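Local coordinates for protein adenosine 5'-monophosphoramidase (Candida albicans, PDB 6IQ1) that probably hydrolyses adenosine 5'-monophosphoramidates to AMP as a homodimeric, zinc-containing member of the histidine triad family, at residues D[54-58]-D[59-63]; D[65-68]-D[69-73]. One frame throughout, in Å; residues are numbered along the deposited sequence.

Contact 1 of 2, residues D[54-58]-D[59-63]; sequences HNIPD and DYLSD
Ile56 meets two side chains of the following helix at once, mainly through its CG2 methyl. This CG2 lies 3.6 Å from Tyr60 CB and 3.7 Å from Leu61 CD2; toward Tyr60 the two side chains stand at about a right angle, toward Leu61 at a slant. The torsion explains the choice of branch: chi1 of -59° sets CG2 opposite the backbone N, where it faces the helix, and puts CG1 beside the backbone N, leading away from the helix. Pro57 and Tyr60 run alongside each other in the same direction, with Pro57 CG 3.8 Å from Tyr60 CD1. The loop after strand 42-46 ends here and helix 58-74 begins, in the HIT fold that the histidine triad proteins share, with Pro57 at the N-cap. The carbonyl O of Pro57 receives Leu61 N at 3.2 Å and a weak second bond from Tyr60 N. One residue further along, Ser62 N donates to Asp58 O at 3.0 Å. Asp59, its chi1 of 61° folding the carboxylate back between backbone N and carbonyl carbon, lays OD1 3.2 Å from Pro57 CB, while OD2 forms a salt bridge with Lys27. Lys27 also makes a cation-pi contact with the Tyr60 ring. Across the dimer interface, Ser62 OG hydrogen-bonds to Ser62 O of the second subunit.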
ATOM      1  N   HIS D  54      -3.614  -4.870 -10.591  1.00 29.38           N
ATOM      2  CA  HIS D  54      -4.335  -4.511 -11.807  1.00 29.08           C
ATOM      3  C   HIS D  54      -5.385  -5.555 -12.231  1.00 32.47           C
ATOM      4  O   HIS D  54      -6.108  -5.315 -13.208  1.00 29.32           O
ATOM      5  CB  HIS D  54      -3.340  -4.268 -12.941  1.00 23.98           C
ATOM      6  CG  HIS D  54      -2.487  -5.451 -13.270  1.00 28.77           C
ATOM      7  ND1 HIS D  54      -1.201  -5.593 -12.796  1.00 33.28           N
ATOM      8  CD2 HIS D  54      -2.729  -6.538 -14.034  1.00 29.07           C
ATOM      9  CE1 HIS D  54      -0.693  -6.725 -13.246  1.00 33.39           C
ATOM     10  NE2 HIS D  54      -1.599  -7.315 -14.005  1.00 30.96           N
ATOM     11  N   ASN D  55      -5.488  -6.688 -11.534  1.00 28.86           N
ATOM     12  CA  ASN D  55      -6.518  -7.680 -11.807  1.00 29.83           C
ATOM     13  C   ASN D  55      -7.767  -7.483 -10.957  1.00 32.29           C
ATOM     14  O   ASN D  55      -8.635  -8.358 -10.960  1.00 39.20           O
ATOM     15  CB  ASN D  55      -5.977  -9.100 -11.586  1.00 29.91           C
ATOM     16  CG  ASN D  55      -4.677  -9.358 -12.340  1.00 32.04           C
ATOM     17  OD1 ASN D  55      -3.642  -9.610 -11.732  1.00 33.64           O
ATOM     18  ND2 ASN D  55      -4.727  -9.289 -13.669  1.00 31.20           N
ATOM     19  N   ILE D  56      -7.882  -6.382 -10.231  1.00 32.17           N
ATOM     20  CA  ILE D  56      -8.959  -6.176  -9.262  1.00 30.31           C
ATOM     21  C   ILE D  56      -9.881  -5.085  -9.789  1.00 30.50           C
ATOM     22  O   ILE D  56      -9.399  -4.018 -10.187  1.00 28.76           O
ATOM     23  CB  ILE D  56      -8.409  -5.803  -7.871  1.00 31.39           C
ATOM     24  CG1 ILE D  56      -7.494  -6.910  -7.345  1.00 31.89           C
ATOM     25  CG2 ILE D  56      -9.525  -5.599  -6.879  1.00 29.66           C
ATOM     26  CD1 ILE D  56      -8.183  -8.254  -7.220  1.00 32.09           C
ATOM     27  N   PRO D  57     -11.193  -5.301  -9.806  1.00 35.28           N
ATOM     28  CA  PRO D  57     -12.104  -4.253 -10.292  1.00 35.79           C
ATOM     29  C   PRO D  57     -12.013  -2.989  -9.446  1.00 33.28           C
ATOM     30  O   PRO D  57     -11.731  -3.036  -8.246  1.00 31.69           O
ATOM     31  CB  PRO D  57     -13.492  -4.900 -10.180  1.00 31.73           C
ATOM     32  CG  PRO D  57     -13.229  -6.383 -10.062  1.00 30.29           C
ATOM     33  CD  PRO D  57     -11.906  -6.512  -9.373  1.00 31.18           C
ATOM     34  N   ASP D  58     -12.266  -1.850 -10.101  1.00 33.68           N
ATOM     35  CA  ASP D  58     -12.188  -0.554  -9.436  1.00 30.68           C
ATOM     36  C   ASP D  58     -13.020  -0.516  -8.158  1.00 30.07           C
ATOM     37  O   ASP D  58     -12.587   0.043  -7.142  1.00 28.22           O
ATOM     38  CB  ASP D  58     -12.633   0.552 -10.394  1.00 30.52           C
ATOM     39  CG  ASP D  58     -11.506   1.018 -11.317  1.00 36.58           C
ATOM     40  OD1 ASP D  58     -10.359   0.564 -11.147  1.00 36.01           O
ATOM     41  OD2 ASP D  58     -11.760   1.856 -12.208  1.00 39.25           O
ATOM     42  N   ASP D  59     -14.205  -1.120  -8.171  1.00 28.45           N
ATOM     43  CA  ASP D  59     -15.066  -1.009  -6.994  1.00 31.86           C
ATOM     44  C   ASP D  59     -14.533  -1.816  -5.809  1.00 35.77           C
ATOM     45  O   ASP D  59     -14.810  -1.463  -4.659  1.00 37.12           O
ATOM     46  CB  ASP D  59     -16.508  -1.414  -7.327  1.00 30.79           C
ATOM     47  CG  ASP D  59     -16.629  -2.861  -7.799  1.00 39.03           C
ATOM     48  OD1 ASP D  59     -15.900  -3.289  -8.724  1.00 36.58           O
ATOM     49  OD2 ASP D  59     -17.465  -3.587  -7.223  1.00 46.18           O
ATOM     50  N   TYR D  60     -13.757  -2.869  -6.043  1.00 29.22           N
ATOM     51  CA  TYR D  60     -13.101  -3.498  -4.906  1.00 32.68           C
ATOM     52  C   TYR D  60     -11.910  -2.677  -4.401  1.00 35.39           C
ATOM     53  O   TYR D  60     -11.655  -2.640  -3.188  1.00 32.25           O
ATOM     54  CB  TYR D  60     -12.660  -4.907  -5.280  1.00 32.18           C
ATOM     55  CG  TYR D  60     -13.818  -5.862  -5.366  1.00 32.12           C
ATOM     56  CD1 TYR D  60     -14.596  -5.938  -6.522  1.00 31.51           C
ATOM     57  CD2 TYR D  60     -14.136  -6.686  -4.296  1.00 32.40           C
ATOM     58  CE1 TYR D  60     -15.652  -6.791  -6.607  1.00 32.31           C
ATOM     59  CE2 TYR D  60     -15.189  -7.557  -4.368  1.00 33.81           C
ATOM     60  CZ  TYR D  60     -15.950  -7.604  -5.524  1.00 38.84           C
ATOM     61  OH  TYR D  60     -17.016  -8.468  -5.578  1.00 40.26           O
ATOM     62  N   LEU D  61     -11.175  -2.020  -5.305  1.00 31.17           N
ATOM     63  CA  LEU D  61     -10.051  -1.197  -4.880  1.00 27.12           C
ATOM     64  C   LEU D  61     -10.521  -0.030  -4.030  1.00 29.36           C
ATOM     65  O   LEU D  61      -9.846   0.351  -3.071  1.00 28.30           O
ATOM     66  CB  LEU D  61      -9.282  -0.686  -6.092  1.00 27.24           C
ATOM     67  CG  LEU D  61      -8.513  -1.728  -6.900  1.00 29.72           C
ATOM     68  CD1 LEU D  61      -7.718  -1.063  -8.002  1.00 32.41           C
ATOM     69  CD2 LEU D  61      -7.621  -2.571  -6.017  1.00 24.70           C
ATOM     70  N   SER D  62     -11.687   0.540  -4.356  1.00 32.57           N
ATOM     71  CA  SER D  62     -12.156   1.728  -3.649  1.00 29.32           C
ATOM     72  C   SER D  62     -12.472   1.433  -2.192  1.00 31.56           C
ATOM     73  O   SER D  62     -12.400   2.333  -1.347  1.00 28.50           O
ATOM     74  CB  SER D  62     -13.394   2.298  -4.335  1.00 31.72           C
ATOM     75  OG  SER D  62     -13.026   2.985  -5.516  1.00 41.09           O
ATOM     76  N   ASP D  63     -12.814   0.187  -1.875  1.00 28.29           N
ATOM     77  CA  ASP D  63     -13.246  -0.165  -0.536  1.00 28.13           C
ATOM     78  C   ASP D  63     -12.092  -0.551   0.392  1.00 31.22           C
ATOM     79  O   ASP D  63     -12.262  -0.534   1.618  1.00 32.02           O
ATOM     80  CB  ASP D  63     -14.274  -1.299  -0.633  1.00 27.92           C
ATOM     81  CG  ASP D  63     -14.813  -1.709   0.702  1.00 31.34           C
ATOM     82  OD1 ASP D  63     -15.409  -0.865   1.397  1.00 34.06           O
ATOM     83  OD2 ASP D  63     -14.632  -2.883   1.070  1.00 39.19           O
TER

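Contact 2 of 2, residues D[65-68]-D[69-73]; sequences LPVV and KKLTK
Lys69 N donates to Leu65 O at 2.8 Å, the first of four successive backbone bonds that join residues 65-68 to 69-72 in the i to i+4 pattern of an alpha helix; the last runs from Thr72 N to Val68 O at 3.0 Å. Pro66 kinks this helix, since its N cannot bond to the preceding turn. Lys69 O in its turn takes the hydroxyl of Thr72, whose OG1 sits 2.5 Å away, and a weak bond from Lys73 N. With chi1 at 64°, Thr72 holds OG1 between its own backbone N and carbonyl carbon, from where it folds back on the helix; CG2 meanwhile rests 3.4 Å from Val68 O. Val67 and Leu71 run alongside each other on one flank of the helix, with Val67 CG1 4.0 Å from Leu71 CD1. Lys69 leaves the helix as an extended chain, and its NZ hydrogen-bonds to Ile56 O and forms a salt bridge with Asp58 OD1 of the second subunit, whereas Lys70 NZ pairs with Asp148 of that subunit. Val67 and Leu71 thus pack on Ile23 and Ile44 of the helix's own sheet, while the partner subunit is met both by apolar side chains (Leu65, Val68) and by the lysine ammonium groups.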
ATOM      1  N   LEU D  65      -8.807   0.782   1.149  1.00 25.30           N
ATOM      2  CA  LEU D  65      -8.194   1.742   2.066  1.00 27.10           C
ATOM      3  C   LEU D  65      -9.146   2.277   3.148  1.00 27.82           C
ATOM      4  O   LEU D  65      -8.674   2.503   4.277  1.00 24.30           O
ATOM      5  CB  LEU D  65      -7.565   2.890   1.258  1.00 24.62           C
ATOM      6  CG  LEU D  65      -6.407   2.413   0.375  1.00 23.92           C
ATOM      7  CD1 LEU D  65      -5.820   3.564  -0.420  1.00 20.25           C
ATOM      8  CD2 LEU D  65      -5.336   1.684   1.210  1.00 19.38           C
ATOM      9  N   PRO D  66     -10.445   2.500   2.902  1.00 28.15           N
ATOM     10  CA  PRO D  66     -11.321   2.810   4.041  1.00 29.88           C
ATOM     11  C   PRO D  66     -11.384   1.689   5.069  1.00 29.72           C
ATOM     12  O   PRO D  66     -11.464   1.964   6.275  1.00 29.11           O
ATOM     13  CB  PRO D  66     -12.673   3.071   3.374  1.00 25.63           C
ATOM     14  CG  PRO D  66     -12.299   3.629   2.061  1.00 25.62           C
ATOM     15  CD  PRO D  66     -11.117   2.804   1.625  1.00 26.63           C
ATOM     16  N   VAL D  67     -11.299   0.431   4.644  1.00 28.76           N
ATOM     17  CA  VAL D  67     -11.217  -0.640   5.632  1.00 25.63           C
ATOM     18  C   VAL D  67      -9.898  -0.564   6.401  1.00 28.42           C
ATOM     19  O   VAL D  67      -9.879  -0.702   7.635  1.00 28.43           O
ATOM     20  CB  VAL D  67     -11.408  -2.005   4.958  1.00 25.91           C
ATOM     21  CG1 VAL D  67     -11.079  -3.128   5.941  1.00 23.98           C
ATOM     22  CG2 VAL D  67     -12.828  -2.114   4.403  1.00 21.66           C
ATOM     23  N   VAL D  68      -8.773  -0.352   5.693  1.00 27.60           N
ATOM     24  CA  VAL D  68      -7.483  -0.232   6.376  1.00 27.08           C
ATOM     25  C   VAL D  68      -7.532   0.917   7.376  1.00 28.07           C
ATOM     26  O   VAL D  68      -7.061   0.798   8.511  1.00 28.53           O
ATOM     27  CB  VAL D  68      -6.329  -0.054   5.363  1.00 25.85           C
ATOM     28  CG1 VAL D  68      -4.989   0.069   6.080  1.00 21.23           C
ATOM     29  CG2 VAL D  68      -6.284  -1.206   4.375  1.00 24.25           C
ATOM     30  N   LYS D  69      -8.148   2.032   6.985  1.00 29.37           N
ATOM     31  CA  LYS D  69      -8.283   3.159   7.899  1.00 30.51           C
ATOM     32  C   LYS D  69      -9.074   2.767   9.136  1.00 30.84           C
ATOM     33  O   LYS D  69      -8.675   3.075  10.266  1.00 32.97           O
ATOM     34  CB  LYS D  69      -8.956   4.332   7.196  1.00 26.96           C
ATOM     35  CG  LYS D  69      -9.288   5.452   8.133  1.00 26.40           C
ATOM     36  CD  LYS D  69      -9.747   6.648   7.350  1.00 31.00           C
ATOM     37  CE  LYS D  69     -10.354   7.683   8.244  1.00 29.84           C
ATOM     38  NZ  LYS D  69     -11.207   8.502   7.377  1.00 34.13           N
ATOM     39  N   LYS D  70     -10.202   2.080   8.943  1.00 28.12           N
ATOM     40  CA  LYS D  70     -10.978   1.622  10.088  1.00 29.45           C
ATOM     41  C   LYS D  70     -10.157   0.671  10.970  1.00 34.58           C
ATOM     42  O   LYS D  70     -10.256   0.720  12.206  1.00 32.20           O
ATOM     43  CB  LYS D  70     -12.280   0.969   9.607  1.00 30.91           C
ATOM     44  CG  LYS D  70     -13.364   0.934  10.680  1.00 31.74           C
ATOM     45  CD  LYS D  70     -14.599   0.248  10.179  1.00 34.20           C
ATOM     46  CE  LYS D  70     -15.596  -0.040  11.304  1.00 35.73           C
ATOM     47  NZ  LYS D  70     -16.799  -0.732  10.774  1.00 39.30           N
ATOM     48  N   LEU D  71      -9.309  -0.173  10.359  1.00 30.49           N
ATOM     49  CA  LEU D  71      -8.479  -1.079  11.152  1.00 31.68           C
ATOM     50  C   LEU D  71      -7.451  -0.328  11.999  1.00 32.93           C
ATOM     51  O   LEU D  71      -7.120  -0.780  13.104  1.00 34.72           O
ATOM     52  CB  LEU D  71      -7.778  -2.102  10.251  1.00 27.58           C
ATOM     53  CG  LEU D  71      -8.664  -3.206   9.680  1.00 32.89           C
ATOM     54  CD1 LEU D  71      -8.000  -3.819   8.456  1.00 27.35           C
ATOM     55  CD2 LEU D  71      -8.985  -4.259  10.745  1.00 26.46           C
ATOM     56  N   THR D  72      -6.925   0.805  11.513  1.00 30.14           N
ATOM     57  CA  THR D  72      -6.032   1.598  12.359  1.00 31.11           C
ATOM     58  C   THR D  72      -6.763   2.132  13.593  1.00 30.37           C
ATOM     59  O   THR D  72      -6.132   2.401  14.617  1.00 31.66           O
ATOM     60  CB  THR D  72      -5.381   2.764  11.581  1.00 31.93           C
ATOM     61  OG1 THR D  72      -6.372   3.706  11.142  1.00 30.70           O
ATOM     62  CG2 THR D  72      -4.584   2.268  10.381  1.00 27.19           C
ATOM     63  N   LYS D  73      -8.089   2.275  13.530  1.00 32.16           N
ATOM     64  CA  LYS D  73      -8.833   2.606  14.745  1.00 34.12           C
ATOM     65  C   LYS D  73      -8.942   1.404  15.679  1.00 38.36           C
ATOM     66  O   LYS D  73      -8.781   1.549  16.897  1.00 40.54           O
ATOM     67  CB  LYS D  73     -10.223   3.135  14.405  1.00 35.21           C
ATOM     68  CG  LYS D  73     -10.236   4.521  13.771  1.00 34.83           C
ATOM     69  CD  LYS D  73     -11.656   4.917  13.404  1.00 40.72           C
ATOM     70  CE  LYS D  73     -11.672   5.904  12.249  1.00 45.69           C
ATOM     71  NZ  LYS D  73     -12.959   6.632  12.176  1.00 54.68           N
TER

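Contacts 1 and 2 follow each other along helix 58-74, contact 1 at its N-terminal end and contact 2 further on, with centres about 16 Å apart. Within one chain they adjoin in sequence but make no other contact. The loop after strand 42-46 leads into the helix, whose later part lies against that strand and strand 21-24. The two contacts also complement each other across the homodimer, where contact 2 of one subunit meets contact 1 of the other. The side chains of Leu61 and Val68 are each about 5 Å from that of Phe107, a probable AMP-binding residue, consistent with a helix that lies near the nucleotide site as well as at the dimer interface.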